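Local atomic coordinates of calcineurin-like phosphoesterase domain-containing protein (Aquifex aeolicus, PDB entry 1XM7), a protein that is of unknown function but belongs to the calcineurin-like phosphoesterase family and may therefore act as a metal-dependent hydrolase. Residues A[51-56]-A[65-70]; A[83-88]-A[93-98]; A[100-103]-A[108-111]. All blocks are in the same frame, centred on the assembly; numbering follows the deposited sequence.

Contact 1. Residues A[51-56]-A[65-70]; sequences GDFTWH and RIWKAL
The Gly-Asp signature of the calcineurin-like phosphoesterases is Gly51-Asp52 here, and Phe53, the next residue, packs against Trp67 of helix 63-69. Both residues are buried, and they alone touch across the two segments. They form an edge-to-face aromatic pair. The edge of Phe53 is turned to the face of the indole, and the Phe53 ring centroid lies 4.7 Å from that of the five-membered ring of Trp67. The planes meet at 58°, so the pair is tilted well short of a right-angled T. Two neighbouring atoms of Phe53 do the touching. CE1 of Phe53 sits over the middle of the indole, 3.6 Å from CE2 of Trp67. CZ of Phe53 lies above the pyrrole side, 3.8 Å from CD1 of Trp67. Phe53 points its ring across the gap with CG anti to the backbone N (chi1 174°). Trp67 also has CG anti to its N, which carries the indole toward the loop, and its chi2 of -82° turns a face to Phe53.

The polar atom of the indole is satisfied, because Trp67 NE1 donates to the carbonyl O of Tyr91. Leu34 and Leu37 of helix 29-38 and the side chain of Phe12 also touch Trp67. At the other end of the contact, Phe53 N bonds to Asp82 OD2 and Phe53 O bonds to Thr10 OG1, which ties the backbone of the signature loop to two other loops. Further along that loop, Thr54 OG1 donates to His56 O at 2.7 Å.

The aromatic pair thus joins helix 63-69 to the loop that follows strand 46-49. Loops of this kind, leaving the strand ends with the signature residues, are typical of the metallophosphoesterase fold, whose relatives hold a two-metal centre there.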
loop_
_atom_site.group_PDB
_atom_site.type_symbol
_atom_site.label_atom_id
_atom_site.label_comp_id
_atom_site.label_asym_id
_atom_site.label_seq_id
_atom_site.Cartn_x
_atom_site.Cartn_y
_atom_site.Cartn_z
ATOM N N GLY A 51 2.536 -0.982 3.115
ATOM C CA GLY A 51 3.210 -2.241 3.365
ATOM C C GLY A 51 4.186 -2.824 2.366
ATOM O O GLY A 51 3.974 -2.766 1.157
ATOM N N ASP A 52 5.247 -3.422 2.913
ATOM C CA ASP A 52 6.315 -4.060 2.156
ATOM C C ASP A 52 6.926 -3.120 1.121
ATOM O O ASP A 52 6.833 -3.316 -0.086
ATOM C CB ASP A 52 5.799 -5.360 1.539
ATOM C CG ASP A 52 5.505 -6.419 2.603
ATOM O OD1 ASP A 52 5.012 -7.514 2.270
ATOM O OD2 ASP A 52 5.780 -6.146 3.789
ATOM N N PHE A 53 7.563 -2.089 1.663
ATOM C CA PHE A 53 8.217 -1.029 0.929
ATOM C C PHE A 53 9.428 -1.495 0.136
ATOM O O PHE A 53 9.385 -1.560 -1.096
ATOM C CB PHE A 53 8.630 0.064 1.920
ATOM C CG PHE A 53 9.449 1.166 1.310
ATOM C CD1 PHE A 53 8.974 1.889 0.225
ATOM C CD2 PHE A 53 10.684 1.496 1.834
ATOM C CE1 PHE A 53 9.716 2.916 -0.320
ATOM C CE2 PHE A 53 11.434 2.522 1.296
ATOM C CZ PHE A 53 10.952 3.233 0.219
ATOM N N THR A 54 10.514 -1.807 0.841
ATOM C CA THR A 54 11.740 -2.243 0.183
ATOM C C THR A 54 12.224 -3.588 0.701
ATOM O O THR A 54 12.022 -3.926 1.876
ATOM C CB THR A 54 12.866 -1.199 0.362
ATOM O OG1 THR A 54 13.995 -1.577 -0.428
ATOM C CG2 THR A 54 13.280 -1.093 1.808
ATOM N N TRP A 55 12.872 -4.350 -0.181
ATOM C CA TRP A 55 13.373 -5.668 0.179
ATOM C C TRP A 55 14.649 -5.573 1.018
ATOM O O TRP A 55 14.907 -6.427 1.856
ATOM C CB TRP A 55 13.600 -6.515 -1.081
ATOM C CG TRP A 55 13.394 -7.983 -0.830
ATOM C CD1 TRP A 55 14.312 -8.987 -0.998
ATOM C CD2 TRP A 55 12.225 -8.598 -0.274
ATOM N NE1 TRP A 55 13.785 -10.187 -0.570
ATOM C CE2 TRP A 55 12.510 -9.975 -0.119
ATOM C CE3 TRP A 55 10.971 -8.117 0.112
ATOM C CZ2 TRP A 55 11.586 -10.873 0.411
ATOM C CZ3 TRP A 55 10.048 -9.011 0.640
ATOM C CH2 TRP A 55 10.364 -10.377 0.787
ATOM N N HIS A 56 15.443 -4.535 0.798
ATOM C CA HIS A 56 16.658 -4.309 1.576
ATOM C C HIS A 56 17.039 -2.841 1.395
ATOM O O HIS A 56 16.427 -2.144 0.585
ATOM C CB HIS A 56 17.785 -5.227 1.116
ATOM C CG HIS A 56 18.193 -5.018 -0.306
ATOM N ND1 HIS A 56 18.864 -3.889 -0.730
ATOM C CD2 HIS A 56 18.033 -5.799 -1.401
ATOM C CE1 HIS A 56 19.102 -3.987 -2.026
ATOM N NE2 HIS A 56 18.608 -5.135 -2.457
ATOM N N ARG A 65 16.854 6.537 -3.237
ATOM C CA ARG A 65 17.231 7.940 -3.261
ATOM C C ARG A 65 16.176 8.661 -4.100
ATOM O O ARG A 65 15.713 9.740 -3.741
ATOM C CB ARG A 65 18.628 8.090 -3.879
ATOM C CG ARG A 65 19.276 9.466 -3.682
ATOM C CD ARG A 65 20.776 9.476 -4.065
ATOM N NE ARG A 65 21.588 8.654 -3.160
ATOM C CZ ARG A 65 22.911 8.493 -3.247
ATOM N NH1 ARG A 65 23.604 9.106 -4.205
ATOM N NH2 ARG A 65 23.544 7.701 -2.385
ATOM N N ILE A 66 15.780 8.037 -5.208
ATOM C CA ILE A 66 14.776 8.606 -6.097
ATOM C C ILE A 66 13.449 8.753 -5.361
ATOM O O ILE A 66 12.819 9.815 -5.391
ATOM C CB ILE A 66 14.583 7.722 -7.352
ATOM C CG1 ILE A 66 15.838 7.793 -8.221
ATOM C CG2 ILE A 66 13.354 8.173 -8.137
ATOM C CD1 ILE A 66 15.856 6.794 -9.350
ATOM N N TRP A 67 13.021 7.687 -4.697
ATOM C CA TRP A 67 11.783 7.721 -3.931
ATOM C C TRP A 67 11.797 8.893 -2.951
ATOM O O TRP A 67 10.837 9.650 -2.847
ATOM C CB TRP A 67 11.620 6.403 -3.166
ATOM C CG TRP A 67 10.665 6.466 -2.020
ATOM C CD1 TRP A 67 10.921 6.926 -0.756
ATOM C CD2 TRP A 67 9.290 6.094 -2.043
ATOM N NE1 TRP A 67 9.783 6.864 0.008
ATOM C CE2 TRP A 67 8.765 6.356 -0.756
ATOM C CE3 TRP A 67 8.444 5.564 -3.028
ATOM C CZ2 TRP A 67 7.433 6.108 -0.427
ATOM C CZ3 TRP A 67 7.110 5.316 -2.700
ATOM C CH2 TRP A 67 6.621 5.589 -1.408
ATOM N N LYS A 68 12.905 9.023 -2.234
ATOM C CA LYS A 68 13.086 10.076 -1.252
ATOM C C LYS A 68 12.914 11.447 -1.904
ATOM O O LYS A 68 12.309 12.345 -1.329
ATOM C CB LYS A 68 14.482 9.948 -0.634
ATOM C CG LYS A 68 14.670 10.653 0.698
ATOM C CD LYS A 68 16.096 10.482 1.222
ATOM C CE LYS A 68 16.273 11.178 2.579
ATOM N NZ LYS A 68 17.635 10.975 3.179
ATOM N N ALA A 69 13.434 11.595 -3.118
ATOM C CA ALA A 69 13.361 12.857 -3.842
ATOM C C ALA A 69 11.950 13.247 -4.262
ATOM O O ALA A 69 11.646 14.435 -4.391
ATOM C CB ALA A 69 14.262 12.799 -5.061
ATOM N N LEU A 70 11.085 12.260 -4.476
ATOM C CA LEU A 70 9.714 12.544 -4.904
ATOM C C LEU A 70 9.022 13.596 -4.052
ATOM O O LEU A 70 9.253 13.684 -2.857
ATOM C CB LEU A 70 8.877 11.260 -4.909
ATOM C CG LEU A 70 9.233 10.242 -5.995
ATOM C CD1 LEU A 70 8.342 9.029 -5.867
ATOM C CD2 LEU A 70 9.077 10.877 -7.369
#

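Contact 2. Residues A[83-88]-A[93-98]; sequences KDKESL and DEIYDF
The carboxylate of Asp97 lies near the charged end of Lys85: Asp97 OD1 is 4.3 Å from Lys85 NZ, too far for a salt bridge. The Tyr96 ring has Glu94 OE1 in plane at its edge, where Tyr96 OH donates to that oxygen at 2.7 Å, on the anti side of the carboxylate. This pair belongs to strand 94-96, and the Tyr96 side chain leaves the strand away from the helix. The Asp84 carboxylate caps the N-terminus of helix 85-88. Ser87 N reaches Asp84 OD1 at 3.1 Å from above the carboxylate plane. Ser87 OG donates to Asp84 OD2 at 2.8 Å, also from above that plane.

Ile95 carries the contact with both branches. Its CG2, anti to the backbone N, meets Lys85 CE at 3.9 Å. The extended lysine chain and Ile95 lie alongside one another, running opposite ways. On the other branch, Ile95 CD1 meets Leu88 CB, also at 3.9 Å. Leu88 also touches Leu76 of strand 73-77, within the same beta-alpha-beta unit.

The helix is therefore held to the strand by apolar contact, and the Lys85 and Asp97 charges probably add only a weak, longer-range attraction at the more exposed end of the contact.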
loop_
_atom_site.group_PDB
_atom_site.type_symbol
_atom_site.label_atom_id
_atom_site.label_comp_id
_atom_site.label_asym_id
_atom_site.label_seq_id
_atom_site.Cartn_x
_atom_site.Cartn_y
_atom_site.Cartn_z
ATOM N N LYS A 83 10.621 -4.340 8.614
ATOM C CA LYS A 83 11.081 -4.551 9.987
ATOM C C LYS A 83 11.883 -3.440 10.666
ATOM O O LYS A 83 11.608 -3.094 11.822
ATOM C CB LYS A 83 11.859 -5.871 10.081
ATOM C CG LYS A 83 13.064 -5.983 9.147
ATOM C CD LYS A 83 13.769 -7.356 9.257
ATOM C CE LYS A 83 14.770 -7.571 8.106
ATOM N NZ LYS A 83 15.405 -8.932 8.108
ATOM N N ASP A 84 12.857 -2.876 9.961
ATOM C CA ASP A 84 13.700 -1.825 10.529
ATOM C C ASP A 84 13.088 -0.429 10.427
ATOM O O ASP A 84 13.165 0.230 9.387
ATOM C CB ASP A 84 15.062 -1.833 9.838
ATOM C CG ASP A 84 16.093 -0.996 10.569
ATOM O OD1 ASP A 84 15.713 -0.122 11.381
ATOM O OD2 ASP A 84 17.295 -1.210 10.315
ATOM N N LYS A 85 12.507 0.036 11.522
ATOM C CA LYS A 85 11.873 1.347 11.542
ATOM C C LYS A 85 12.892 2.489 11.424
ATOM O O LYS A 85 12.600 3.537 10.855
ATOM C CB LYS A 85 11.058 1.477 12.826
ATOM C CG LYS A 85 9.820 2.324 12.715
ATOM C CD LYS A 85 8.909 2.057 13.904
ATOM C CE LYS A 85 7.802 3.084 13.984
ATOM N NZ LYS A 85 6.924 2.877 15.164
ATOM N N GLU A 86 14.094 2.275 11.945
ATOM C CA GLU A 86 15.135 3.293 11.887
ATOM C C GLU A 86 15.637 3.548 10.474
ATOM O O GLU A 86 15.897 4.692 10.092
ATOM C CB GLU A 86 16.297 2.892 12.793
ATOM C CG GLU A 86 15.923 2.945 14.261
ATOM C CD GLU A 86 15.292 4.289 14.636
ATOM O OE1 GLU A 86 15.978 5.336 14.493
ATOM O OE2 GLU A 86 14.107 4.303 15.062
ATOM N N SER A 87 15.779 2.478 9.701
ATOM C CA SER A 87 16.235 2.603 8.323
ATOM C C SER A 87 15.148 3.288 7.516
ATOM O O SER A 87 15.430 4.081 6.616
ATOM C CB SER A 87 16.504 1.228 7.715
ATOM O OG SER A 87 17.662 0.628 8.260
ATOM N N LEU A 88 13.902 2.973 7.857
ATOM C CA LEU A 88 12.741 3.525 7.175
ATOM C C LEU A 88 12.461 4.987 7.483
ATOM O O LEU A 88 11.996 5.727 6.613
ATOM C CB LEU A 88 11.500 2.701 7.522
ATOM C CG LEU A 88 11.435 1.296 6.924
ATOM C CD1 LEU A 88 10.346 0.487 7.618
ATOM C CD2 LEU A 88 11.187 1.384 5.416
ATOM N N ASP A 93 7.719 10.331 6.406
ATOM C CA ASP A 93 7.559 11.399 7.387
ATOM C C ASP A 93 6.824 10.881 8.607
ATOM O O ASP A 93 7.044 11.351 9.720
ATOM C CB ASP A 93 6.780 12.552 6.769
ATOM C CG ASP A 93 7.429 13.066 5.503
ATOM O OD1 ASP A 93 6.883 12.851 4.403
ATOM O OD2 ASP A 93 8.508 13.683 5.607
ATOM N N GLU A 94 5.947 9.910 8.381
ATOM C CA GLU A 94 5.164 9.291 9.449
ATOM C C GLU A 94 5.146 7.785 9.212
ATOM O O GLU A 94 5.029 7.325 8.072
ATOM C CB GLU A 94 3.718 9.815 9.439
ATOM C CG GLU A 94 3.541 11.321 9.720
ATOM C CD GLU A 94 2.140 11.853 9.354
ATOM O OE1 GLU A 94 1.135 11.181 9.685
ATOM O OE2 GLU A 94 2.039 12.948 8.744
ATOM N N ILE A 95 5.274 7.019 10.284
ATOM C CA ILE A 95 5.233 5.568 10.184
ATOM C C ILE A 95 4.293 5.049 11.265
ATOM O O ILE A 95 4.420 5.394 12.441
ATOM C CB ILE A 95 6.622 4.939 10.385
ATOM C CG1 ILE A 95 7.565 5.415 9.281
ATOM C CG2 ILE A 95 6.518 3.429 10.359
ATOM C CD1 ILE A 95 8.971 4.914 9.428
ATOM N N TYR A 96 3.335 4.234 10.847
ATOM C CA TYR A 96 2.360 3.646 11.751
ATOM C C TYR A 96 2.594 2.146 11.681
ATOM O O TYR A 96 2.507 1.554 10.606
ATOM C CB TYR A 96 0.961 4.023 11.277
ATOM C CG TYR A 96 0.738 5.508 11.366
ATOM C CD1 TYR A 96 0.439 6.109 12.588
ATOM C CD2 TYR A 96 0.922 6.326 10.261
ATOM C CE1 TYR A 96 0.336 7.484 12.711
ATOM C CE2 TYR A 96 0.822 7.712 10.372
ATOM C CZ TYR A 96 0.531 8.282 11.606
ATOM O OH TYR A 96 0.448 9.648 11.740
ATOM N N ASP A 97 2.896 1.529 12.819
ATOM C CA ASP A 97 3.204 0.110 12.811
ATOM C C ASP A 97 2.104 -0.880 12.454
ATOM O O ASP A 97 2.407 -2.040 12.175
ATOM C CB ASP A 97 3.876 -0.302 14.127
ATOM C CG ASP A 97 3.093 0.111 15.339
ATOM O OD1 ASP A 97 2.979 1.331 15.578
ATOM O OD2 ASP A 97 2.598 -0.787 16.052
ATOM N N PHE A 98 0.842 -0.468 12.454
ATOM C CA PHE A 98 -0.190 -1.422 12.070
ATOM C C PHE A 98 -1.368 -0.867 11.290
ATOM O O PHE A 98 -1.831 -1.510 10.355
ATOM C CB PHE A 98 -0.711 -2.194 13.278
ATOM C CG PHE A 98 -1.639 -3.333 12.910
ATOM C CD1 PHE A 98 -3.022 -3.192 13.010
ATOM C CD2 PHE A 98 -1.125 -4.538 12.442
ATOM C CE1 PHE A 98 -3.873 -4.226 12.653
ATOM C CE2 PHE A 98 -1.975 -5.582 12.079
ATOM C CZ PHE A 98 -3.352 -5.423 12.187
#

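Contact 3. Residues A[100-103]-A[108-111]; sequences KIIE and RILL
Ile102 and Ile109 face each other in an antiparallel beta hairpin made by strands 99-104 and 107-112. They form a hydrogen-bonded pair. Ile109 N donates to Ile102 O at 2.6 Å, nearly along the C=O axis, and Ile102 N returns a bond to Ile109 O at 2.9 Å. Lys100 and Leu111 are joined in the same way by two more backbone bonds. Ile101 with Leu110 and Glu103 with Arg108 are non-hydrogen-bonded pairs. Beside them, the CA of Ile101 makes a CA-H...O contact of 3.3 Å with Ile109 O.

On the face of Ile102 and Leu111, CG1 of Ile102 rests 3.7 Å from CB of Ile109. It stands between its own backbone N and carbonyl carbon (chi1 65°), which turns it to the neighbouring strand. Both CG2 and CD1 of Ile102 lie 4.0 Å from CD1 of Leu111, and the two side chains cross at about a right angle. Tyr48 belongs to strand 46-49 of the other sheet and touches both Ile102 and Leu111, so this face lies between the two sheets of the fold. An alanine here in place of Ile102, lacking CG1, CG2 and CD1, would probably open a gap between Leu111, Ile109 and Tyr48.

Ile101 and Leu110 lie on the other face. CG1 of Ile101 meets CD2 of Leu110 at 4.2 Å. Farther out, Ile134 of helix 125-137 touches both residues, and strand 142-145 holds strand 107-112 from its other side through backbone bonds to Arg108 and Leu110. Arg108 extends past Ile101, and its NH2 forms a salt bridge with Glu138 OE1. Its NE has no hydrogen-bonding partner in the model; CG2 of Ile101 lies 3.7 Å from Arg108 NE, at the edge of the guanidinium.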
loop_
_atom_site.group_PDB
_atom_site.type_symbol
_atom_site.label_atom_id
_atom_site.label_comp_id
_atom_site.label_asym_id
_atom_site.label_seq_id
_atom_site.Cartn_x
_atom_site.Cartn_y
_atom_site.Cartn_z
ATOM N N LYS A 100 -3.895 3.037 10.374
ATOM C CA LYS A 100 -4.050 4.478 10.467
ATOM C C LYS A 100 -5.449 4.775 9.996
ATOM O O LYS A 100 -5.909 4.218 9.001
ATOM C CB LYS A 100 -3.047 5.201 9.567
ATOM C CG LYS A 100 -2.601 6.567 10.081
ATOM C CD LYS A 100 -3.638 7.645 9.873
ATOM C CE LYS A 100 -3.066 9.018 10.220
ATOM N NZ LYS A 100 -2.671 9.085 11.657
ATOM N N ILE A 101 -6.137 5.638 10.725
ATOM C CA ILE A 101 -7.478 6.001 10.341
ATOM C C ILE A 101 -7.517 7.444 9.878
ATOM O O ILE A 101 -6.954 8.339 10.515
ATOM C CB ILE A 101 -8.457 5.788 11.499
ATOM C CG1 ILE A 101 -8.576 4.291 11.775
ATOM C CG2 ILE A 101 -9.811 6.366 11.149
ATOM C CD1 ILE A 101 -9.432 3.945 12.955
ATOM N N ILE A 102 -8.154 7.651 8.734
ATOM C CA ILE A 102 -8.288 8.984 8.175
ATOM C C ILE A 102 -9.740 9.182 7.761
ATOM O O ILE A 102 -10.472 8.208 7.568
ATOM C CB ILE A 102 -7.342 9.202 6.949
ATOM C CG1 ILE A 102 -7.728 8.291 5.789
ATOM C CG2 ILE A 102 -5.905 8.909 7.344
ATOM C CD1 ILE A 102 -6.896 8.530 4.552
ATOM N N GLU A 103 -10.153 10.443 7.653
ATOM C CA GLU A 103 -11.518 10.792 7.269
ATOM C C GLU A 103 -11.449 11.585 5.980
ATOM O O GLU A 103 -10.694 12.545 5.879
ATOM C CB GLU A 103 -12.176 11.648 8.351
ATOM C CG GLU A 103 -12.129 11.040 9.747
ATOM C CD GLU A 103 -12.671 11.977 10.818
ATOM O OE1 GLU A 103 -12.531 11.654 12.024
ATOM O OE2 GLU A 103 -13.236 13.036 10.454
ATOM N N ARG A 108 -15.166 7.596 6.779
ATOM C CA ARG A 108 -14.022 7.209 7.596
ATOM C C ARG A 108 -13.255 6.060 6.949
ATOM O O ARG A 108 -13.842 5.031 6.611
ATOM C CB ARG A 108 -14.536 6.808 8.974
ATOM C CG ARG A 108 -13.524 6.895 10.072
ATOM C CD ARG A 108 -14.207 6.857 11.428
ATOM N NE ARG A 108 -13.209 6.848 12.491
ATOM C CZ ARG A 108 -13.471 7.023 13.782
ATOM N NH1 ARG A 108 -14.717 7.231 14.193
ATOM N NH2 ARG A 108 -12.481 6.979 14.668
ATOM N N ILE A 109 -11.941 6.234 6.801
ATOM C CA ILE A 109 -11.098 5.234 6.150
ATOM C C ILE A 109 -10.010 4.558 6.994
ATOM O O ILE A 109 -9.166 5.221 7.610
ATOM C CB ILE A 109 -10.399 5.832 4.904
ATOM C CG1 ILE A 109 -11.421 6.555 4.020
ATOM C CG2 ILE A 109 -9.719 4.720 4.108
ATOM C CD1 ILE A 109 -10.804 7.328 2.866
ATOM N N LEU A 110 -10.035 3.226 6.987
ATOM C CA LEU A 110 -9.056 2.420 7.697
ATOM C C LEU A 110 -7.962 2.068 6.701
ATOM O O LEU A 110 -8.230 1.539 5.615
ATOM C CB LEU A 110 -9.673 1.114 8.210
ATOM C CG LEU A 110 -9.095 0.418 9.453
ATOM C CD1 LEU A 110 -9.219 -1.077 9.275
ATOM C CD2 LEU A 110 -7.655 0.783 9.689
ATOM N N LEU A 111 -6.730 2.374 7.088
ATOM C CA LEU A 111 -5.562 2.085 6.280
ATOM C C LEU A 111 -4.767 1.023 7.017
ATOM O O LEU A 111 -4.337 1.222 8.160
ATOM C CB LEU A 111 -4.695 3.326 6.136
ATOM C CG LEU A 111 -5.359 4.607 5.640
ATOM C CD1 LEU A 111 -4.323 5.705 5.647
ATOM C CD2 LEU A 111 -5.935 4.412 4.245
#

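Contact 1 is wholly buried, whereas contacts 2 and 3 are partly buried, each with one exposed residue among those that touch. Contacts 1 and 2 are neighbours and touch directly, Phe53 CD2 lying 3.6 Å from Leu88 CD2. Contact 3 lies across the centre of the chain from contact 1, within the four-stranded sheet. Contacts 2 and 3 adjoin in sequence, as strand 94-96 of one sheet is followed by strand 99-104 of the next. Their chemistry differs accordingly. Ring packing joins loop to helix in contact 1, aliphatic packing joins helix to strand in contact 2, and backbone hydrogen bonds join the strands of contact 3.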